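Local coordinates for E3 19 kDa protein (Human adenovirus E serotype 4, PDB 5IRO), which probably binds MHC class I heavy chains through its lumenal domain and retains them in the endoplasmic reticulum, so that infected cells escape immune recognition, at residues D[58-70]-D[80-92]. Residues are numbered along the deposited sequence; the frame is centred on the assembly and turned at random.
Sequences TWQPGDPEWYTVS and TVNNTFIFEHMCN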
loop_
_atom_site.group_PDB
_atom_site.type_symbol
_atom_site.label_atom_id
_atom_site.label_comp_id
_atom_site.label_asym_id
_atom_site.label_seq_id
_atom_site.Cartn_x
_atom_site.Cartn_y
_atom_site.Cartn_z
ATOM N N THR D 58 13.290 -0.542 -14.707
ATOM C CA THR D 58 13.717 -1.812 -14.140
ATOM C C THR D 58 14.905 -2.371 -14.897
ATOM O O THR D 58 15.105 -2.053 -16.069
ATOM C CB THR D 58 12.600 -2.864 -14.201
ATOM O OG1 THR D 58 11.336 -2.217 -14.399
ATOM C CG2 THR D 58 12.578 -3.696 -12.928
ATOM N N TRP D 59 15.701 -3.201 -14.229
ATOM C CA TRP D 59 16.773 -3.903 -14.926
ATOM C C TRP D 59 16.672 -5.420 -14.783
ATOM O O TRP D 59 16.486 -5.946 -13.683
ATOM C CB TRP D 59 18.152 -3.410 -14.479
ATOM C CG TRP D 59 19.270 -3.971 -15.308
ATOM C CD1 TRP D 59 19.788 -3.448 -16.459
ATOM C CD2 TRP D 59 20.022 -5.159 -15.035
ATOM N NE1 TRP D 59 20.807 -4.246 -16.924
ATOM C CE2 TRP D 59 20.971 -5.302 -16.066
ATOM C CE3 TRP D 59 19.980 -6.119 -14.019
ATOM C CZ2 TRP D 59 21.871 -6.365 -16.108
ATOM C CZ3 TRP D 59 20.872 -7.171 -14.063
ATOM C CH2 TRP D 59 21.803 -7.288 -15.101
ATOM N N GLN D 60 16.786 -6.106 -15.918
ATOM C CA GLN D 60 16.867 -7.562 -15.973
ATOM C C GLN D 60 17.992 -7.908 -16.952
ATOM O O GLN D 60 18.392 -7.053 -17.743
ATOM C CB GLN D 60 15.533 -8.178 -16.425
ATOM C CG GLN D 60 15.183 -7.962 -17.895
ATOM C CD GLN D 60 13.874 -8.629 -18.295
ATOM O OE1 GLN D 60 13.414 -9.563 -17.638
ATOM N NE2 GLN D 60 13.278 -8.162 -19.387
ATOM N N PRO D 61 18.521 -9.146 -16.893
ATOM C CA PRO D 61 19.585 -9.572 -17.813
ATOM C C PRO D 61 19.270 -9.257 -19.272
ATOM O O PRO D 61 18.271 -9.741 -19.805
ATOM C CB PRO D 61 19.639 -11.084 -17.596
ATOM C CG PRO D 61 19.243 -11.259 -16.179
ATOM C CD PRO D 61 18.219 -10.189 -15.896
ATOM N N GLY D 62 20.112 -8.441 -19.898
ATOM C CA GLY D 62 19.904 -8.037 -21.276
ATOM C C GLY D 62 19.578 -6.560 -21.400
ATOM O O GLY D 62 19.861 -5.936 -22.423
ATOM N N ASP D 63 18.987 -5.999 -20.348
ATOM C CA ASP D 63 18.590 -4.593 -20.331
ATOM C C ASP D 63 19.807 -3.659 -20.338
ATOM O O ASP D 63 20.888 -4.047 -19.891
ATOM C CB ASP D 63 17.677 -4.328 -19.127
ATOM C CG ASP D 63 16.341 -5.040 -19.247
ATOM O OD1 ASP D 63 16.216 -5.925 -20.120
ATOM O OD2 ASP D 63 15.420 -4.718 -18.469
ATOM N N PRO D 64 19.631 -2.421 -20.841
ATOM C CA PRO D 64 20.761 -1.516 -21.086
ATOM C C PRO D 64 21.568 -1.184 -19.837
ATOM O O PRO D 64 21.049 -1.224 -18.722
ATOM C CB PRO D 64 20.079 -0.243 -21.605
ATOM C CG PRO D 64 18.791 -0.712 -22.169
ATOM C CD PRO D 64 18.356 -1.823 -21.274
ATOM N N GLU D 65 22.842 -0.865 -20.042
ATOM C CA GLU D 65 23.742 -0.530 -18.950
ATOM C C GLU D 65 24.392 0.810 -19.228
ATOM O O GLU D 65 25.456 1.133 -18.698
ATOM C CB GLU D 65 24.788 -1.622 -18.788
ATOM C CG GLU D 65 24.184 -2.944 -18.380
ATOM C CD GLU D 65 25.101 -4.100 -18.659
ATOM O OE1 GLU D 65 26.079 -3.909 -19.412
ATOM O OE2 GLU D 65 24.852 -5.192 -18.110
ATOM N N TRP D 66 23.730 1.578 -20.081
ATOM C CA TRP D 66 24.133 2.936 -20.377
ATOM C C TRP D 66 22.870 3.784 -20.391
ATOM O O TRP D 66 21.764 3.261 -20.528
ATOM C CB TRP D 66 24.866 2.973 -21.718
ATOM C CG TRP D 66 24.060 2.454 -22.866
ATOM C CD1 TRP D 66 24.162 1.224 -23.452
ATOM C CD2 TRP D 66 23.108 3.188 -23.640
ATOM N NE1 TRP D 66 23.282 1.127 -24.502
ATOM C CE2 TRP D 66 22.629 2.324 -24.645
ATOM C CE3 TRP D 66 22.595 4.486 -23.569
ATOM C CZ2 TRP D 66 21.665 2.716 -25.567
ATOM C CZ3 TRP D 66 21.640 4.872 -24.482
ATOM C CH2 TRP D 66 21.186 3.993 -25.468
ATOM N N TYR D 67 23.035 5.094 -20.260
ATOM C CA TYR D 67 21.913 6.019 -20.313
ATOM C C TYR D 67 22.363 7.363 -20.867
ATOM O O TYR D 67 23.515 7.756 -20.694
ATOM C CB TYR D 67 21.257 6.159 -18.932
ATOM C CG TYR D 67 22.181 6.635 -17.829
ATOM C CD1 TYR D 67 22.127 7.941 -17.363
ATOM C CD2 TYR D 67 23.107 5.773 -17.252
ATOM C CE1 TYR D 67 22.966 8.376 -16.356
ATOM C CE2 TYR D 67 23.950 6.199 -16.246
ATOM C CZ TYR D 67 23.877 7.500 -15.802
ATOM O OH TYR D 67 24.717 7.927 -14.799
ATOM N N THR D 68 21.450 8.070 -21.526
ATOM C CA THR D 68 21.801 9.325 -22.176
ATOM C C THR D 68 21.292 10.522 -21.392
ATOM O O THR D 68 20.183 10.497 -20.848
ATOM C CB THR D 68 21.241 9.409 -23.614
ATOM O OG1 THR D 68 19.831 9.181 -23.605
ATOM C CG2 THR D 68 21.903 8.388 -24.501
ATOM N N VAL D 69 22.108 11.570 -21.342
ATOM C CA VAL D 69 21.718 12.812 -20.691
ATOM C C VAL D 69 21.807 13.965 -21.688
ATOM O O VAL D 69 22.883 14.305 -22.179
ATOM C CB VAL D 69 22.572 13.105 -19.422
ATOM C CG1 VAL D 69 24.062 12.946 -19.702
ATOM C CG2 VAL D 69 22.253 14.486 -18.856
ATOM N N SER D 70 20.656 14.549 -22.000
ATOM C CA SER D 70 20.589 15.638 -22.958
ATOM C C SER D 70 20.671 16.941 -22.184
ATOM O O SER D 70 19.801 17.234 -21.359
ATOM C CB SER D 70 19.287 15.572 -23.763
ATOM O OG SER D 70 19.097 14.291 -24.340
ATOM N N THR D 80 23.960 15.644 -26.167
ATOM C CA THR D 80 23.586 14.417 -25.481
ATOM C C THR D 80 24.843 13.624 -25.136
ATOM O O THR D 80 25.695 13.398 -25.995
ATOM C CB THR D 80 22.659 13.554 -26.359
ATOM O OG1 THR D 80 21.376 14.182 -26.466
ATOM C CG2 THR D 80 22.493 12.161 -25.771
ATOM N N VAL D 81 24.952 13.198 -23.881
ATOM C CA VAL D 81 26.149 12.515 -23.402
ATOM C C VAL D 81 25.790 11.116 -22.914
ATOM O O VAL D 81 24.861 10.945 -22.121
ATOM C CB VAL D 81 26.832 13.307 -22.263
ATOM C CG1 VAL D 81 27.900 12.467 -21.580
ATOM C CG2 VAL D 81 27.425 14.601 -22.797
ATOM N N ASN D 82 26.520 10.118 -23.407
ATOM C CA ASN D 82 26.303 8.738 -22.994
ATOM C C ASN D 82 27.093 8.401 -21.734
ATOM O O ASN D 82 28.306 8.601 -21.683
ATOM C CB ASN D 82 26.677 7.772 -24.124
ATOM C CG ASN D 82 25.645 7.750 -25.233
ATOM O OD1 ASN D 82 24.807 8.643 -25.327
ATOM N ND2 ASN D 82 25.697 6.726 -26.077
ATOM N N ASN D 83 26.404 7.896 -20.716
ATOM C CA ASN D 83 27.070 7.483 -19.488
ATOM C C ASN D 83 26.835 6.008 -19.195
ATOM O O ASN D 83 25.704 5.533 -19.263
ATOM C CB ASN D 83 26.587 8.335 -18.314
ATOM C CG ASN D 83 27.284 9.679 -18.245
ATOM O OD1 ASN D 83 28.357 9.864 -18.816
ATOM N ND2 ASN D 83 26.668 10.630 -17.551
ATOM N N THR D 84 27.895 5.287 -18.849
ATOM C CA THR D 84 27.763 3.863 -18.563
ATOM C C THR D 84 27.813 3.599 -17.057
ATOM O O THR D 84 28.823 3.841 -16.399
ATOM C CB THR D 84 28.830 3.006 -19.306
ATOM O OG1 THR D 84 28.734 1.641 -18.880
ATOM C CG2 THR D 84 30.242 3.520 -19.052
ATOM N N PHE D 85 26.694 3.133 -16.514
ATOM C CA PHE D 85 26.650 2.669 -15.136
ATOM C C PHE D 85 26.087 1.267 -15.168
ATOM O O PHE D 85 25.034 1.022 -15.756
ATOM C CB PHE D 85 25.763 3.557 -14.269
ATOM C CG PHE D 85 25.818 3.209 -12.805
ATOM C CD1 PHE D 85 24.914 2.315 -12.252
ATOM C CD2 PHE D 85 26.791 3.761 -11.988
ATOM C CE1 PHE D 85 24.968 1.989 -10.908
ATOM C CE2 PHE D 85 26.853 3.440 -10.644
ATOM C CZ PHE D 85 25.940 2.552 -10.103
ATOM N N ILE D 86 26.796 0.344 -14.532
ATOM C CA ILE D 86 26.396 -1.052 -14.560
ATOM C C ILE D 86 25.307 -1.402 -13.542
ATOM O O ILE D 86 25.487 -1.278 -12.329
ATOM C CB ILE D 86 27.622 -1.983 -14.398
ATOM C CG1 ILE D 86 27.204 -3.444 -14.555
ATOM C CG2 ILE D 86 28.369 -1.713 -13.090
ATOM C CD1 ILE D 86 26.962 -3.830 -15.992
ATOM N N PHE D 87 24.157 -1.811 -14.065
ATOM C CA PHE D 87 23.011 -2.167 -13.242
ATOM C C PHE D 87 23.162 -3.619 -12.809
ATOM O O PHE D 87 22.534 -4.067 -11.852
ATOM C CB PHE D 87 21.704 -1.966 -14.013
ATOM C CG PHE D 87 21.560 -0.599 -14.628
ATOM C CD1 PHE D 87 20.841 0.393 -13.985
ATOM C CD2 PHE D 87 22.138 -0.308 -15.850
ATOM C CE1 PHE D 87 20.710 1.650 -14.543
ATOM C CE2 PHE D 87 22.008 0.947 -16.413
ATOM C CZ PHE D 87 21.294 1.926 -15.759
ATOM N N GLU D 88 24.017 -4.344 -13.523
ATOM C CA GLU D 88 24.314 -5.741 -13.224
ATOM C C GLU D 88 25.085 -5.874 -11.909
ATOM O O GLU D 88 25.244 -6.974 -11.379
ATOM C CB GLU D 88 25.125 -6.344 -14.377
ATOM C CG GLU D 88 25.289 -7.855 -14.367
ATOM C CD GLU D 88 26.072 -8.359 -15.569
ATOM O OE1 GLU D 88 26.346 -7.554 -16.484
ATOM O OE2 GLU D 88 26.410 -9.560 -15.598
ATOM N N HIS D 89 25.545 -4.746 -11.377
ATOM C CA HIS D 89 26.356 -4.742 -10.166
ATOM C C HIS D 89 25.598 -4.161 -8.977
ATOM O O HIS D 89 26.124 -4.093 -7.866
ATOM C CB HIS D 89 27.647 -3.958 -10.393
ATOM C CG HIS D 89 28.832 -4.820 -10.687
ATOM N ND1 HIS D 89 29.341 -5.724 -9.779
ATOM C CD2 HIS D 89 29.609 -4.923 -11.792
ATOM C CE1 HIS D 89 30.379 -6.343 -10.311
ATOM N NE2 HIS D 89 30.562 -5.874 -11.533
ATOM N N MET D 90 24.359 -3.749 -9.217
ATOM C CA MET D 90 23.525 -3.184 -8.165
ATOM C C MET D 90 22.150 -3.840 -8.130
ATOM O O MET D 90 21.399 -3.675 -7.170
ATOM C CB MET D 90 23.399 -1.665 -8.332
ATOM C CG MET D 90 24.698 -0.904 -8.088
ATOM S SD MET D 90 24.811 -0.179 -6.439
ATOM C CE MET D 90 23.875 1.333 -6.666
ATOM N N CYS D 91 21.823 -4.585 -9.182
ATOM C CA CYS D 91 20.583 -5.350 -9.206
ATOM C C CYS D 91 20.804 -6.769 -8.690
ATOM O O CYS D 91 19.857 -7.445 -8.300
ATOM C CB CYS D 91 19.977 -5.379 -10.612
ATOM S SG CYS D 91 18.966 -3.940 -11.033
ATOM N N ASN D 92 22.057 -7.218 -8.699
ATOM C CA ASN D 92 22.410 -8.500 -8.097
ATOM C C ASN D 92 22.560 -8.399 -6.582
ATOM O O ASN D 92 22.426 -9.393 -5.868
ATOM C CB ASN D 92 23.714 -9.031 -8.702
ATOM C CG ASN D 92 23.559 -9.463 -10.151
ATOM O OD1 ASN D 92 22.500 -9.929 -10.568
ATOM N ND2 ASN D 92 24.629 -9.314 -10.926
#
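One face of the Trp59 indole packs against Phe87 and Glu88, just before helix 91-94. Phe87 CB sits over the five-membered ring, 3.5 Å from its centroid, while Glu88 CA covers the six-membered ring, both as CH-pi contacts. The Phe87 ring is nearly parallel to the indole, at 17°, but slid well off it, and turns an edge to Glu65 CA. With its CG anti to the backbone N (chi1 -172°), Trp59 also brings CE3 to 3.5 Å from Cys91 CB, beside the disulfide that Cys91 forms with Cys29. Trp59 NE1 donates a bent hydrogen bond to Asp63 O from above the carbonyl plane, spanning the type II turn from Gln60 to Asp63. The loop from here to strand 66-72 passes from one three-stranded sheet to the other, where strands 66-72 and 78-84 form an antiparallel beta hairpin. Two hydrogen-bonded pairs, Tyr67 with Asn83 and Val69 with Val81, hold it through four N-to-O bonds of 2.9 Å. On their face of the sheet Asn83 CB rests over the Tyr67 ring, 4.1 Å from its centroid, with Phe85 CB at the ring's edge, and Val69 CG1 meets Val81 CB. On the other face Thr68 CB packs against Thr80 CG2, and toward the hairpin turn Ser70 OG and Thr80 OG1 share a hydrogen bond of 3.1 Å.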